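Local coordinates for protein beta-glucoside kinase (Listeria monocytogenes, PDB 4HTL) that catalyses the ATP-dependent phosphorylation of cellobiose to cellobiose-6'-phosphate and may also act as a transcriptional regulator of the cellobiose-PTS operon, at residues 86-89 / 90-93; 221-224 / 225-229. One frame throughout, in Å; residues are numbered along the deposited sequence.

Both interactions are local contacts along the chain, and they hold different elements. Residues 86-89 and 90-93 make the turn from the short edge strand 87-88 into helix 89-97. Residues 221-224 and 225-229 are successive turns inside helix 212-236. The centres of the two interactions are about 37 Å apart, on opposite sides of the chain's centre. Interaction 1 is partly buried: its polar face carries a capping amide and a carboxylate, and its apolar face packs on the sheet that holds strand 101-105. Interaction 2 is buried throughout. It pairs an aromatic-aliphatic contact on one side of the helix with a threonine hydroxyl bond near the second subunit.

Interaction 1. Residues 86-89 / 90-93; sequences NFNL and KEWL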
loop_
_atom_site.group_PDB
_atom_site.type_symbol
_atom_site.label_atom_id
_atom_site.label_comp_id
_atom_site.label_asym_id
_atom_site.label_seq_id
_atom_site.Cartn_x
_atom_site.Cartn_y
_atom_site.Cartn_z
ATOM N N ASN A 86 16.850 -0.892 -19.158
ATOM C CA ASN A 86 16.934 0.314 -19.976
ATOM C C ASN A 86 16.763 -0.011 -21.466
ATOM O O ASN A 86 17.523 0.490 -22.302
ATOM C CB ASN A 86 18.273 1.054 -19.726
ATOM C CG ASN A 86 18.304 2.403 -20.386
ATOM O OD1 ASN A 86 17.279 3.076 -20.478
ATOM N ND2 ASN A 86 19.465 2.794 -20.892
ATOM N N PHE A 87 15.756 -0.838 -21.784
ATOM C CA PHE A 87 15.490 -1.276 -23.156
ATOM C C PHE A 87 14.073 -0.918 -23.547
ATOM O O PHE A 87 13.128 -1.325 -22.865
ATOM C CB PHE A 87 15.654 -2.796 -23.235
ATOM C CG PHE A 87 15.372 -3.382 -24.579
ATOM C CD1 PHE A 87 15.951 -2.846 -25.738
ATOM C CD2 PHE A 87 14.570 -4.511 -24.696
ATOM C CE1 PHE A 87 15.696 -3.408 -26.986
ATOM C CE2 PHE A 87 14.332 -5.080 -25.942
ATOM C CZ PHE A 87 14.885 -4.525 -27.084
ATOM N N ASN A 88 13.912 -0.177 -24.636
ATOM C CA ASN A 88 12.585 0.117 -25.126
ATOM C C ASN A 88 12.105 -0.996 -26.052
ATOM O O ASN A 88 12.285 -0.960 -27.262
ATOM C CB ASN A 88 12.499 1.480 -25.770
ATOM C CG ASN A 88 11.072 1.957 -25.867
ATOM O OD1 ASN A 88 10.194 1.199 -26.305
ATOM N ND2 ASN A 88 10.811 3.172 -25.383
ATOM N N LEU A 89 11.440 -1.972 -25.435
ATOM C CA LEU A 89 10.929 -3.149 -26.143
ATOM C C LEU A 89 9.760 -2.764 -27.062
ATOM O O LEU A 89 9.585 -3.350 -28.134
ATOM C CB LEU A 89 10.520 -4.224 -25.149
ATOM C CG LEU A 89 9.890 -5.489 -25.747
ATOM C CD1 LEU A 89 10.787 -6.169 -26.779
ATOM C CD2 LEU A 89 9.545 -6.451 -24.606
ATOM N N LYS A 90 8.982 -1.761 -26.679
ATOM C CA LYS A 90 7.905 -1.256 -27.579
ATOM C C LYS A 90 8.506 -0.724 -28.875
ATOM O O LYS A 90 8.049 -1.076 -29.970
ATOM C CB LYS A 90 7.071 -0.175 -26.891
ATOM C CG LYS A 90 5.930 0.432 -27.720
ATOM C CD LYS A 90 5.125 1.474 -26.944
ATOM C CE LYS A 90 4.268 2.313 -27.910
ATOM N NZ LYS A 90 3.470 3.308 -27.157
ATOM N N GLU A 91 9.524 0.119 -28.768
ATOM C CA GLU A 91 10.122 0.712 -29.968
ATOM C C GLU A 91 10.849 -0.320 -30.819
ATOM O O GLU A 91 10.860 -0.207 -32.036
ATOM C CB GLU A 91 11.063 1.838 -29.607
ATOM C CG GLU A 91 10.341 3.085 -29.154
ATOM C CD GLU A 91 11.290 4.174 -28.697
ATOM O OE1 GLU A 91 10.781 5.257 -28.359
ATOM O OE2 GLU A 91 12.527 3.956 -28.660
ATOM N N TRP A 92 11.458 -1.316 -30.174
ATOM C CA TRP A 92 12.112 -2.407 -30.886
ATOM C C TRP A 92 11.122 -3.161 -31.726
ATOM O O TRP A 92 11.350 -3.373 -32.919
ATOM C CB TRP A 92 12.810 -3.352 -29.902
ATOM C CG TRP A 92 13.643 -4.413 -30.576
ATOM C CD1 TRP A 92 14.955 -4.305 -31.016
ATOM C CD2 TRP A 92 13.245 -5.796 -30.897
ATOM N NE1 TRP A 92 15.387 -5.492 -31.582
ATOM C CE2 TRP A 92 14.410 -6.426 -31.533
ATOM C CE3 TRP A 92 12.096 -6.546 -30.710
ATOM C CZ2 TRP A 92 14.386 -7.754 -31.970
ATOM C CZ3 TRP A 92 12.085 -7.878 -31.150
ATOM C CH2 TRP A 92 13.205 -8.466 -31.769
ATOM N N LEU A 93 10.003 -3.553 -31.113
ATOM C CA LEU A 93 8.971 -4.329 -31.795
ATOM C C LEU A 93 8.282 -3.509 -32.902
ATOM O O LEU A 93 7.946 -4.055 -33.959
ATOM C CB LEU A 93 7.950 -4.879 -30.781
ATOM C CG LEU A 93 8.373 -6.083 -29.915
ATOM C CD1 LEU A 93 7.419 -6.312 -28.727
ATOM C CD2 LEU A 93 8.465 -7.326 -30.787
#
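The side-chain amide of Asn88 lies flat against the carboxylate of Glu91. The two planes are only 6° apart, and Asn88 ND2 is 3.5 Å from Glu91 CD. This is a stacked contact of planar groups. The same amide turns its oxygen to the backbone: Asn88 OD1 accepts from Glu91 N at 2.8 Å. The N-H points almost straight at the oxygen, but the donor sits above the amide plane. Together with the bond from Asn88 ND2 to Thr72 O, this holds the amide's rotation. With CG anti to the backbone N (chi1 -162°), the Asn88 side chain swings over the first helical turn. Asn88 is thus the N-cap of helix 89-97, and its backbone O accepts from Trp92 N at 3.0 Å. Here the chain leaves the edge strand of a small antiparallel sheet, where Asn86 and Phe87 form a G1 beta bulge against Ile75. Phe87 and Trp92 meet on another side of the turn. The Phe87 ring and the five-membered ring of Trp92 cross at an oblique 57°, and Phe87 CZ comes within 3.7 Å of Trp92 CB. Leu89 CD1 lies 3.9 Å from Leu93 CD1, one turn on. These two leucines also touch Val62 of strand 59-64.

Interaction 2. Residues 221-224 / 225-229; sequences FYTG and ICTGL
Phe221 has CG anti to its own N (chi1 176°), while Ile225 has CG1 anti to its carbonyl carbon and an extended chain beyond (chi2 168°). These torsions bring the Ile225 methyl CD1 over one face of the Phe221 ring. CD1 stands 3.8 Å from the ring centroid, 20° off the normal, in a CH-pi contact. It leans toward the rim, with Phe221 CE2 and CZ as its nearest atoms. The Tyr222 ring meets the same methyl differently: Tyr222 CD1 is 4.2 Å from Ile225 CD1, and the methyl lies at the ring edge, near its plane. This is i to i+4 packing along helix 212-236, whose Phe221 and Ile225 side lies on Ile131 of strand 126-131, in a mixed sheet. The backbone is regular alpha helix, with Ile225 N bonded to Phe221 O at 3.0 Å and Cys226 N to Tyr222 O at 2.8 Å. At Thr223 O the pattern gains a second donor. Thr227 OG1 gives its proton to Thr223 O at 2.8 Å, and Thr227 N reaches the same oxygen at 2.9 Å from the opposite face of the carbonyl plane. Thr223 OG1 bonds to His260 of helix 253-261 and to Thr219 O. Thr223 packs on Arg163 and Thr227 on Pro164, both of the second subunit. Thr227 is a buried residue, and the bond back to Thr223 O gives its hydroxyl proton a partner within the helix itself.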
loop_
_atom_site.group_PDB
_atom_site.type_symbol
_atom_site.label_atom_id
_atom_site.label_comp_id
_atom_site.label_asym_id
_atom_site.label_seq_id
_atom_site.Cartn_x
_atom_site.Cartn_y
_atom_site.Cartn_z
ATOM N N PHE A 221 4.958 -20.605 7.260
ATOM C CA PHE A 221 4.569 -20.108 5.941
ATOM C C PHE A 221 3.245 -19.348 6.029
ATOM O O PHE A 221 3.114 -18.204 5.562
ATOM C CB PHE A 221 4.520 -21.312 4.978
ATOM C CG PHE A 221 4.041 -20.993 3.574
ATOM C CD1 PHE A 221 4.806 -20.240 2.692
ATOM C CD2 PHE A 221 2.902 -21.577 3.098
ATOM C CE1 PHE A 221 4.390 -20.010 1.401
ATOM C CE2 PHE A 221 2.477 -21.373 1.804
ATOM C CZ PHE A 221 3.225 -20.584 0.943
ATOM N N TYR A 222 2.238 -19.953 6.647
ATOM C CA TYR A 222 0.940 -19.303 6.722
ATOM C C TYR A 222 0.992 -18.044 7.580
ATOM O O TYR A 222 0.359 -17.029 7.258
ATOM C CB TYR A 222 -0.123 -20.273 7.235
ATOM C CG TYR A 222 -0.574 -21.296 6.201
ATOM C CD1 TYR A 222 -0.746 -20.950 4.876
ATOM C CD2 TYR A 222 -1.010 -22.539 6.569
ATOM C CE1 TYR A 222 -1.183 -21.847 3.928
ATOM C CE2 TYR A 222 -1.496 -23.448 5.616
ATOM C CZ TYR A 222 -1.559 -23.107 4.314
ATOM O OH TYR A 222 -2.042 -24.037 3.422
ATOM N N THR A 223 1.811 -18.060 8.614
ATOM C CA THR A 223 1.974 -16.848 9.445
ATOM C C THR A 223 2.582 -15.700 8.620
ATOM O O THR A 223 2.137 -14.590 8.712
ATOM C CB THR A 223 2.825 -17.125 10.705
ATOM O OG1 THR A 223 2.107 -18.031 11.571
ATOM C CG2 THR A 223 3.196 -15.794 11.478
ATOM N N GLY A 224 3.564 -15.998 7.778
ATOM C CA GLY A 224 4.130 -15.014 6.936
ATOM C C GLY A 224 3.112 -14.468 5.963
ATOM O O GLY A 224 3.042 -13.266 5.738
ATOM N N ILE A 225 2.311 -15.350 5.355
ATOM C CA ILE A 225 1.262 -14.878 4.440
ATOM C C ILE A 225 0.246 -13.958 5.180
ATOM O O ILE A 225 -0.110 -12.875 4.680
ATOM C CB ILE A 225 0.514 -16.008 3.745
ATOM C CG1 ILE A 225 1.487 -16.796 2.859
ATOM C CG2 ILE A 225 -0.635 -15.453 2.870
ATOM C CD1 ILE A 225 0.947 -18.123 2.341
ATOM N N CYS A 226 -0.160 -14.388 6.377
ATOM C CA CYS A 226 -1.071 -13.596 7.195
ATOM C C CYS A 226 -0.475 -12.209 7.550
ATOM O O CYS A 226 -1.218 -11.246 7.620
ATOM C CB CYS A 226 -1.453 -14.337 8.464
ATOM S SG CYS A 226 -2.586 -15.710 8.160
ATOM N N THR A 227 0.852 -12.150 7.783
ATOM C CA THR A 227 1.538 -10.912 8.091
ATOM C C THR A 227 1.385 -9.964 6.888
ATOM O O THR A 227 1.021 -8.808 7.050
ATOM C CB THR A 227 3.006 -11.174 8.451
ATOM O OG1 THR A 227 3.042 -12.073 9.577
ATOM C CG2 THR A 227 3.783 -9.888 8.750
ATOM N N GLY A 228 1.671 -10.468 5.687
ATOM C CA GLY A 228 1.520 -9.673 4.508
ATOM C C GLY A 228 0.082 -9.287 4.227
ATOM O O GLY A 228 -0.175 -8.141 3.859
ATOM N N LEU A 229 -0.852 -10.211 4.394
ATOM C CA LEU A 229 -2.283 -9.910 4.149
ATOM C C LEU A 229 -2.777 -8.808 5.098
ATOM O O LEU A 229 -3.448 -7.884 4.669
ATOM C CB LEU A 229 -3.151 -11.126 4.307
ATOM C CG LEU A 229 -3.163 -12.206 3.205
ATOM C CD1 LEU A 229 -4.045 -13.380 3.703
ATOM C CD2 LEU A 229 -3.609 -11.642 1.835
#